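Local structure of ATPase BagA (Mycobacterium tuberculosis H37Rv, 6BS3) at residues V21-V26 against N202-H207; L53-E58 against I159-P164. The protein hydrolyses ATP as one of the two subunits of the BagAB complex, whose activity is required for resistance to nitric oxide and to elevated glycerol. All blocks are in the same frame, centred on the assembly; numbering follows the deposited sequence.

How the interactions relate
Both contacts are buried and join parallel strands of the same central sheet. The strands run in the order 51-56, 158-162, 23-28, 204-210, so interactions 2 and 1 are separated by one pairing, that of 158-162 with 23-28. They meet through backbone bonds such as His-24 O to Val-161 N, and through Leu-23 and Leu-25 packed on Val-161. Along the chain, interaction 2 is nested inside the loop closed by interaction 1. Interaction 1 starts at a more exposed end, at Asn-202, and adds a histidine pair to its backbone bonds. Interaction 2 is aliphatic along the strands. It turns acidic at their C-terminal ends, near the bound ADP and magnesium ion.

Interaction 1: V21-V26 against N202-H207; sequences VRLHLV and NQTAIH
Val-21 leads into the contact, with CG1 3.4 Å from Gln-203 O and CG2 against the methyl of Ala-205. The pairing is two neighbouring parallel strands in the central sheet of a P-loop NTPase fold, where strand 23-28 leads to the P-loop. CG1 of Val-21 is anti to the backbone N (chi1 168°), and it also sits over one face of the His-24 ring, toward the rim. At Arg-22 the backbone N binds Gln-203 O, which also accepts from Leu-23 N at 2.9 Å. One carbonyl thus grips two successive amides. The Arg-22 side chain runs beside Gln-203, with Arg-22 CG 3.4 Å from Gln-203 NE2, while its guanidinium binds the carbonyls of Val-145 and Tyr-156. Leu-23 O receives Ala-205 N, and Leu-23 CD2 lies 3.8 Å from Thr-204 OG1, which is bonded to Leu-198 O. His-24 ND1 meets His-207 NE2 at 2.8 Å in a nearly straight hydrogen bond (170°). The two rings join rim to rim, with planes only 17° apart, and His-207 ND1 is bonded to Ser-236 N. Leu-25 N binds Ala-205 O, and Leu-25 CD1 touches Ile-206 CG1 at 3.6 Å. Val-26 turns its side chain to Ala-38 and Leu-41 of helix 34-46, and Val-26 CA lies 3.6 Å from His-207 O.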
ATOM      1  N   VAL A  21      -2.486 -27.214 -10.170  1.00 47.67           N
ATOM      2  CA  VAL A  21      -3.262 -25.962 -10.158  1.00 45.64           C
ATOM      3  C   VAL A  21      -3.099 -25.227 -11.516  1.00 48.07           C
ATOM      4  O   VAL A  21      -1.973 -25.032 -11.987  1.00 46.88           O
ATOM      5  CB  VAL A  21      -2.868 -25.051  -8.949  1.00 47.38           C
ATOM      6  CG1 VAL A  21      -3.435 -23.639  -9.088  1.00 45.68           C
ATOM      7  CG2 VAL A  21      -3.297 -25.666  -7.622  1.00 46.79           C
ATOM      8  N   ARG A  22      -4.235 -24.803 -12.109  1.00 45.08           N
ATOM      9  CA  ARG A  22      -4.308 -24.055 -13.372  1.00 44.71           C
ATOM     10  C   ARG A  22      -4.491 -22.561 -13.108  1.00 47.54           C
ATOM     11  O   ARG A  22      -4.133 -21.746 -13.963  1.00 48.27           O
ATOM     12  CB  ARG A  22      -5.500 -24.538 -14.219  1.00 45.62           C
ATOM     13  CG  ARG A  22      -5.527 -26.043 -14.565  1.00 55.43           C
ATOM     14  CD  ARG A  22      -4.910 -26.490 -15.906  1.00 65.63           C
ATOM     15  NE  ARG A  22      -4.802 -25.460 -16.950  1.00 64.76           N
ATOM     16  CZ  ARG A  22      -5.836 -24.891 -17.557  1.00 68.56           C
ATOM     17  NH1 ARG A  22      -7.078 -25.223 -17.218  1.00 58.52           N
ATOM     18  NH2 ARG A  22      -5.640 -23.947 -18.468  1.00 46.72           N
ATOM     19  N   LEU A  23      -5.100 -22.196 -11.959  1.00 42.59           N
ATOM     20  CA  LEU A  23      -5.359 -20.795 -11.606  1.00 41.02           C
ATOM     21  C   LEU A  23      -4.672 -20.398 -10.320  1.00 42.89           C
ATOM     22  O   LEU A  23      -5.081 -20.843  -9.252  1.00 41.49           O
ATOM     23  CB  LEU A  23      -6.881 -20.487 -11.544  1.00 40.20           C
ATOM     24  CG  LEU A  23      -7.289 -19.093 -11.010  1.00 43.18           C
ATOM     25  CD1 LEU A  23      -6.763 -17.972 -11.906  1.00 42.48           C
ATOM     26  CD2 LEU A  23      -8.799 -19.005 -10.776  1.00 42.82           C
ATOM     27  N   HIS A  24      -3.662 -19.517 -10.426  1.00 39.48           N
ATOM     28  CA  HIS A  24      -2.903 -19.029  -9.268  1.00 39.12           C
ATOM     29  C   HIS A  24      -3.274 -17.600  -8.970  1.00 42.43           C
ATOM     30  O   HIS A  24      -3.124 -16.742  -9.833  1.00 41.83           O
ATOM     31  CB  HIS A  24      -1.379 -19.139  -9.481  1.00 38.81           C
ATOM     32  CG  HIS A  24      -0.905 -20.547  -9.665  1.00 41.19           C
ATOM     33  ND1 HIS A  24      -0.459 -21.309  -8.592  1.00 42.45           N
ATOM     34  CD2 HIS A  24      -0.820 -21.286 -10.792  1.00 41.57           C
ATOM     35  CE1 HIS A  24      -0.131 -22.485  -9.099  1.00 41.02           C
ATOM     36  NE2 HIS A  24      -0.334 -22.517 -10.418  1.00 41.47           N
ATOM     37  N   LEU A  25      -3.770 -17.338  -7.754  1.00 38.65           N
ATOM     38  CA  LEU A  25      -4.140 -15.976  -7.391  1.00 39.08           C
ATOM     39  C   LEU A  25      -3.111 -15.462  -6.395  1.00 43.19           C
ATOM     40  O   LEU A  25      -2.873 -16.106  -5.377  1.00 44.28           O
ATOM     41  CB  LEU A  25      -5.578 -15.917  -6.825  1.00 39.31           C
ATOM     42  CG  LEU A  25      -6.716 -16.343  -7.751  1.00 43.92           C
ATOM     43  CD1 LEU A  25      -7.852 -16.976  -6.952  1.00 44.39           C
ATOM     44  CD2 LEU A  25      -7.291 -15.148  -8.496  1.00 46.81           C
ATOM     45  N   VAL A  26      -2.457 -14.344  -6.718  1.00 38.82           N
ATOM     46  CA  VAL A  26      -1.399 -13.753  -5.890  1.00 38.28           C
ATOM     47  C   VAL A  26      -1.918 -12.513  -5.180  1.00 43.69           C
ATOM     48  O   VAL A  26      -2.135 -11.455  -5.798  1.00 42.23           O
ATOM     49  CB  VAL A  26      -0.061 -13.503  -6.673  1.00 40.80           C
ATOM     50  CG1 VAL A  26       1.039 -13.009  -5.738  1.00 39.82           C
ATOM     51  CG2 VAL A  26       0.398 -14.765  -7.412  1.00 39.87           C
ATOM     52  N   ASN A 202      -9.573 -27.871  -6.743  1.00 52.85           N
ATOM     53  CA  ASN A 202      -8.147 -28.185  -6.677  1.00 51.99           C
ATOM     54  C   ASN A 202      -7.397 -27.614  -7.901  1.00 55.31           C
ATOM     55  O   ASN A 202      -6.184 -27.783  -8.004  1.00 55.91           O
ATOM     56  CB  ASN A 202      -7.926 -29.717  -6.528  1.00 49.93           C
ATOM     57  CG  ASN A 202      -8.332 -30.614  -7.698  1.00 67.04           C
ATOM     58  OD1 ASN A 202      -8.576 -30.189  -8.841  1.00 60.70           O
ATOM     59  ND2 ASN A 202      -8.386 -31.912  -7.436  1.00 60.41           N
ATOM     60  N   GLN A 203      -8.126 -26.946  -8.826  1.00 51.24           N
ATOM     61  CA  GLN A 203      -7.582 -26.270 -10.019  1.00 49.81           C
ATOM     62  C   GLN A 203      -7.157 -24.841  -9.663  1.00 48.74           C
ATOM     63  O   GLN A 203      -6.541 -24.163 -10.482  1.00 47.47           O
ATOM     64  CB  GLN A 203      -8.650 -26.200 -11.127  1.00 51.46           C
ATOM     65  CG  GLN A 203      -9.062 -27.548 -11.692  1.00 70.39           C
ATOM     66  CD  GLN A 203      -8.103 -28.000 -12.752  1.00 92.65           C
ATOM     67  OE1 GLN A 203      -7.054 -28.591 -12.463  1.00 89.67           O
ATOM     68  NE2 GLN A 203      -8.446 -27.710 -14.000  1.00 83.85           N
ATOM     69  N   THR A 204      -7.511 -24.379  -8.449  1.00 43.36           N
ATOM     70  CA  THR A 204      -7.221 -23.030  -7.954  1.00 43.26           C
ATOM     71  C   THR A 204      -6.376 -23.084  -6.675  1.00 48.17           C
ATOM     72  O   THR A 204      -6.445 -24.061  -5.921  1.00 47.88           O
ATOM     73  CB  THR A 204      -8.570 -22.257  -7.756  1.00 48.17           C
ATOM     74  OG1 THR A 204      -9.335 -22.322  -8.956  1.00 46.10           O
ATOM     75  CG2 THR A 204      -8.389 -20.785  -7.364  1.00 44.59           C
ATOM     76  N   ALA A 205      -5.584 -22.020  -6.439  1.00 45.43           N
ATOM     77  CA  ALA A 205      -4.783 -21.795  -5.225  1.00 44.39           C
ATOM     78  C   ALA A 205      -4.556 -20.306  -5.071  1.00 44.35           C
ATOM     79  O   ALA A 205      -4.229 -19.628  -6.040  1.00 42.64           O
ATOM     80  CB  ALA A 205      -3.438 -22.523  -5.289  1.00 45.02           C
ATOM     81  N   ILE A 206      -4.724 -19.807  -3.846  1.00 41.13           N
ATOM     82  CA  ILE A 206      -4.497 -18.405  -3.477  1.00 39.94           C
ATOM     83  C   ILE A 206      -3.188 -18.343  -2.675  1.00 42.64           C
ATOM     84  O   ILE A 206      -3.089 -18.961  -1.615  1.00 41.81           O
ATOM     85  CB  ILE A 206      -5.694 -17.800  -2.691  1.00 42.43           C
ATOM     86  CG1 ILE A 206      -6.993 -17.851  -3.527  1.00 42.88           C
ATOM     87  CG2 ILE A 206      -5.397 -16.361  -2.222  1.00 42.01           C
ATOM     88  CD1 ILE A 206      -8.235 -18.210  -2.798  1.00 41.69           C
ATOM     89  N   HIS A 207      -2.193 -17.616  -3.209  1.00 37.32           N
ATOM     90  CA  HIS A 207      -0.890 -17.385  -2.595  1.00 37.34           C
ATOM     91  C   HIS A 207      -0.916 -15.997  -1.958  1.00 41.27           C
ATOM     92  O   HIS A 207      -1.509 -15.066  -2.501  1.00 38.74           O
ATOM     93  CB  HIS A 207       0.266 -17.517  -3.619  1.00 37.70           C
ATOM     94  CG  HIS A 207       0.197 -18.769  -4.431  1.00 41.03           C
ATOM     95  ND1 HIS A 207       0.385 -20.018  -3.852  1.00 42.84           N
ATOM     96  CD2 HIS A 207      -0.109 -18.933  -5.739  1.00 42.87           C
ATOM     97  CE1 HIS A 207       0.197 -20.892  -4.827  1.00 42.80           C
ATOM     98  NE2 HIS A 207      -0.083 -20.283  -5.984  1.00 43.03           N
TER

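Interaction 2: L53-E58 against I159-P164; sequences LLVEVE and IVVDAP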
ATOM      1  N   LEU A  53      -0.306 -17.363 -18.735  1.00 41.11           N
ATOM      2  CA  LEU A  53      -0.928 -16.049 -18.837  1.00 40.33           C
ATOM      3  C   LEU A  53      -0.818 -15.292 -17.503  1.00 44.44           C
ATOM      4  O   LEU A  53      -1.236 -15.806 -16.462  1.00 45.14           O
ATOM      5  CB  LEU A  53      -2.399 -16.129 -19.322  1.00 39.94           C
ATOM      6  CG  LEU A  53      -3.102 -14.774 -19.577  1.00 43.64           C
ATOM      7  CD1 LEU A  53      -2.506 -14.036 -20.782  1.00 41.98           C
ATOM      8  CD2 LEU A  53      -4.571 -14.965 -19.785  1.00 45.56           C
ATOM      9  N   LEU A  54      -0.247 -14.074 -17.542  1.00 39.85           N
ATOM     10  CA  LEU A  54      -0.124 -13.176 -16.384  1.00 38.70           C
ATOM     11  C   LEU A  54      -1.249 -12.118 -16.496  1.00 41.57           C
ATOM     12  O   LEU A  54      -1.285 -11.338 -17.455  1.00 39.59           O
ATOM     13  CB  LEU A  54       1.285 -12.527 -16.351  1.00 37.93           C
ATOM     14  CG  LEU A  54       1.570 -11.495 -15.253  1.00 39.95           C
ATOM     15  CD1 LEU A  54       1.440 -12.119 -13.822  1.00 38.43           C
ATOM     16  CD2 LEU A  54       2.903 -10.814 -15.492  1.00 38.55           C
ATOM     17  N   VAL A  55      -2.181 -12.123 -15.529  1.00 39.65           N
ATOM     18  CA  VAL A  55      -3.389 -11.276 -15.517  1.00 38.92           C
ATOM     19  C   VAL A  55      -3.392 -10.213 -14.412  1.00 44.15           C
ATOM     20  O   VAL A  55      -3.110 -10.534 -13.260  1.00 45.80           O
ATOM     21  CB  VAL A  55      -4.655 -12.178 -15.405  1.00 41.34           C
ATOM     22  CG1 VAL A  55      -5.952 -11.356 -15.430  1.00 41.10           C
ATOM     23  CG2 VAL A  55      -4.681 -13.265 -16.480  1.00 40.46           C
ATOM     24  N   GLU A  56      -3.740  -8.959 -14.749  1.00 39.65           N
ATOM     25  CA  GLU A  56      -3.946  -7.915 -13.732  1.00 40.13           C
ATOM     26  C   GLU A  56      -5.392  -7.395 -13.864  1.00 45.10           C
ATOM     27  O   GLU A  56      -5.929  -7.380 -14.968  1.00 44.42           O
ATOM     28  CB  GLU A  56      -2.877  -6.826 -13.730  1.00 41.28           C
ATOM     29  CG  GLU A  56      -2.943  -5.880 -14.917  1.00 46.66           C
ATOM     30  CD  GLU A  56      -1.944  -4.763 -14.766  1.00 51.26           C
ATOM     31  OE1 GLU A  56      -1.116  -4.592 -15.684  1.00 47.06           O
ATOM     32  OE2 GLU A  56      -1.961  -4.083 -13.716  1.00 48.19           O
ATOM     33  N   VAL A  57      -6.052  -7.066 -12.743  1.00 43.36           N
ATOM     34  CA  VAL A  57      -7.501  -6.780 -12.742  1.00 43.05           C
ATOM     35  C   VAL A  57      -7.931  -5.360 -12.250  1.00 48.19           C
ATOM     36  O   VAL A  57      -9.133  -5.082 -12.237  1.00 48.97           O
ATOM     37  CB  VAL A  57      -8.218  -7.885 -11.898  1.00 46.11           C
ATOM     38  CG1 VAL A  57      -7.905  -9.297 -12.407  1.00 45.22           C
ATOM     39  CG2 VAL A  57      -7.877  -7.768 -10.416  1.00 45.89           C
ATOM     40  N   GLU A  58      -6.985  -4.472 -11.870  1.00 42.91           N
ATOM     41  CA  GLU A  58      -7.382  -3.187 -11.278  1.00 41.72           C
ATOM     42  C   GLU A  58      -7.236  -1.961 -12.194  1.00 47.53           C
ATOM     43  O   GLU A  58      -7.485  -0.842 -11.752  1.00 47.80           O
ATOM     44  CB  GLU A  58      -6.654  -2.964  -9.938  1.00 41.84           C
ATOM     45  CG  GLU A  58      -6.882  -4.098  -8.940  1.00 45.36           C
ATOM     46  CD  GLU A  58      -6.344  -3.903  -7.539  1.00 58.21           C
ATOM     47  OE1 GLU A  58      -5.182  -3.463  -7.392  1.00 55.01           O
ATOM     48  OE2 GLU A  58      -7.095  -4.187  -6.579  1.00 64.99           O
ATOM     49  N   ILE A 159      -2.559 -19.945 -15.379  1.00 41.69           N
ATOM     50  CA  ILE A 159      -2.967 -18.542 -15.323  1.00 40.18           C
ATOM     51  C   ILE A 159      -2.496 -18.016 -13.970  1.00 41.05           C
ATOM     52  O   ILE A 159      -2.782 -18.620 -12.931  1.00 38.83           O
ATOM     53  CB  ILE A 159      -4.513 -18.353 -15.479  1.00 43.44           C
ATOM     54  CG1 ILE A 159      -5.101 -19.132 -16.708  1.00 43.78           C
ATOM     55  CG2 ILE A 159      -4.918 -16.861 -15.482  1.00 44.44           C
ATOM     56  CD1 ILE A 159      -4.721 -18.719 -18.055  1.00 49.47           C
ATOM     57  N   VAL A 160      -1.766 -16.904 -13.986  1.00 38.54           N
ATOM     58  CA  VAL A 160      -1.295 -16.265 -12.758  1.00 38.76           C
ATOM     59  C   VAL A 160      -1.967 -14.897 -12.679  1.00 44.04           C
ATOM     60  O   VAL A 160      -1.856 -14.089 -13.602  1.00 43.07           O
ATOM     61  CB  VAL A 160       0.258 -16.204 -12.610  1.00 41.93           C
ATOM     62  CG1 VAL A 160       0.654 -15.580 -11.264  1.00 40.97           C
ATOM     63  CG2 VAL A 160       0.892 -17.603 -12.775  1.00 41.20           C
ATOM     64  N   VAL A 161      -2.737 -14.681 -11.618  1.00 40.49           N
ATOM     65  CA  VAL A 161      -3.424 -13.420 -11.420  1.00 39.15           C
ATOM     66  C   VAL A 161      -2.700 -12.601 -10.351  1.00 44.23           C
ATOM     67  O   VAL A 161      -2.479 -13.087  -9.232  1.00 42.56           O
ATOM     68  CB  VAL A 161      -4.951 -13.596 -11.133  1.00 41.04           C
ATOM     69  CG1 VAL A 161      -5.664 -12.251 -11.011  1.00 40.51           C
ATOM     70  CG2 VAL A 161      -5.617 -14.445 -12.212  1.00 40.19           C
ATOM     71  N   ASP A 162      -2.279 -11.365 -10.736  1.00 41.14           N
ATOM     72  CA  ASP A 162      -1.753 -10.326  -9.858  1.00 40.16           C
ATOM     73  C   ASP A 162      -3.109  -9.777  -9.341  1.00 44.16           C
ATOM     74  O   ASP A 162      -3.796  -9.008 -10.016  1.00 42.52           O
ATOM     75  CB  ASP A 162      -0.945  -9.315 -10.679  1.00 41.59           C
ATOM     76  CG  ASP A 162      -0.479  -8.036 -10.006  1.00 47.44           C
ATOM     77  OD1 ASP A 162      -0.712  -7.875  -8.790  1.00 52.73           O
ATOM     78  OD2 ASP A 162       0.097  -7.189 -10.699  1.00 48.32           O
ATOM     79  N   ALA A 163      -3.557 -10.339  -8.217  1.00 41.28           N
ATOM     80  CA  ALA A 163      -4.890 -10.141  -7.648  1.00 40.33           C
ATOM     81  C   ALA A 163      -5.061  -8.887  -6.758  1.00 43.93           C
ATOM     82  O   ALA A 163      -4.063  -8.318  -6.316  1.00 43.41           O
ATOM     83  CB  ALA A 163      -5.282 -11.405  -6.874  1.00 40.20           C
ATOM     84  N   PRO A 164      -6.310  -8.480  -6.418  1.00 41.08           N
ATOM     85  CA  PRO A 164      -6.487  -7.387  -5.459  1.00 41.10           C
ATOM     86  C   PRO A 164      -5.796  -7.678  -4.090  1.00 45.06           C
ATOM     87  O   PRO A 164      -5.479  -8.841  -3.782  1.00 43.52           O
ATOM     88  CB  PRO A 164      -8.018  -7.300  -5.330  1.00 42.34           C
ATOM     89  CG  PRO A 164      -8.542  -7.854  -6.588  1.00 46.10           C
ATOM     90  CD  PRO A 164      -7.628  -9.016  -6.822  1.00 42.79           C
TER
HETATM   91  O   HOH W   1      -4.703  -6.654 -10.321  1.00 47.54           O
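The carboxylate of Glu-58 meets the ring of Pro-164 through one oxygen, OE2, which lies 3.4 Å from Pro-164 CA and close to CB. The other oxygen, OE1, makes a salt bridge to Arg-60. Val-57 reaches the same proline ring at CD and CG, with Val-57 CG2 3.8 Å from Pro-164 CD. The two side chains cross at about a right angle. CG2 stands between the backbone N and the carbonyl carbon of Val-57, and CG1 (chi1 -56°) is left to touch Val-161 CG1.

Before this end the segments are parallel strands of the P-loop NTPase sheet. Val-160 N binds Leu-53 O, Val-55 N binds Val-160 O, and Asp-162 N binds Val-55 O, each at 2.8 Å. On one face, Ile-159 CD1 packs against Leu-53 CB at 3.7 Å and Ile-159 CG2 against Val-55 CG2. On the other face, Leu-54 and Val-160 both touch Ala-38 of helix 34-46.

The strands then part, and Val-57 N is 4.0 Å from Asp-162 O. A water accepts from Val-57 N at 2.8 Å; its approach to Asp-162 O is too short to be relied on.

Asp-162 OD2 is bonded to the hydroxyl of the ATP-binding Ser-35, and the side chain of Asp-162 is about 4 Å from the magnesium ion. The contact therefore places an acidic group beside the metal, consistent with the Walker B aspartate of P-loop ATPases and with a role in positioning Ser-35.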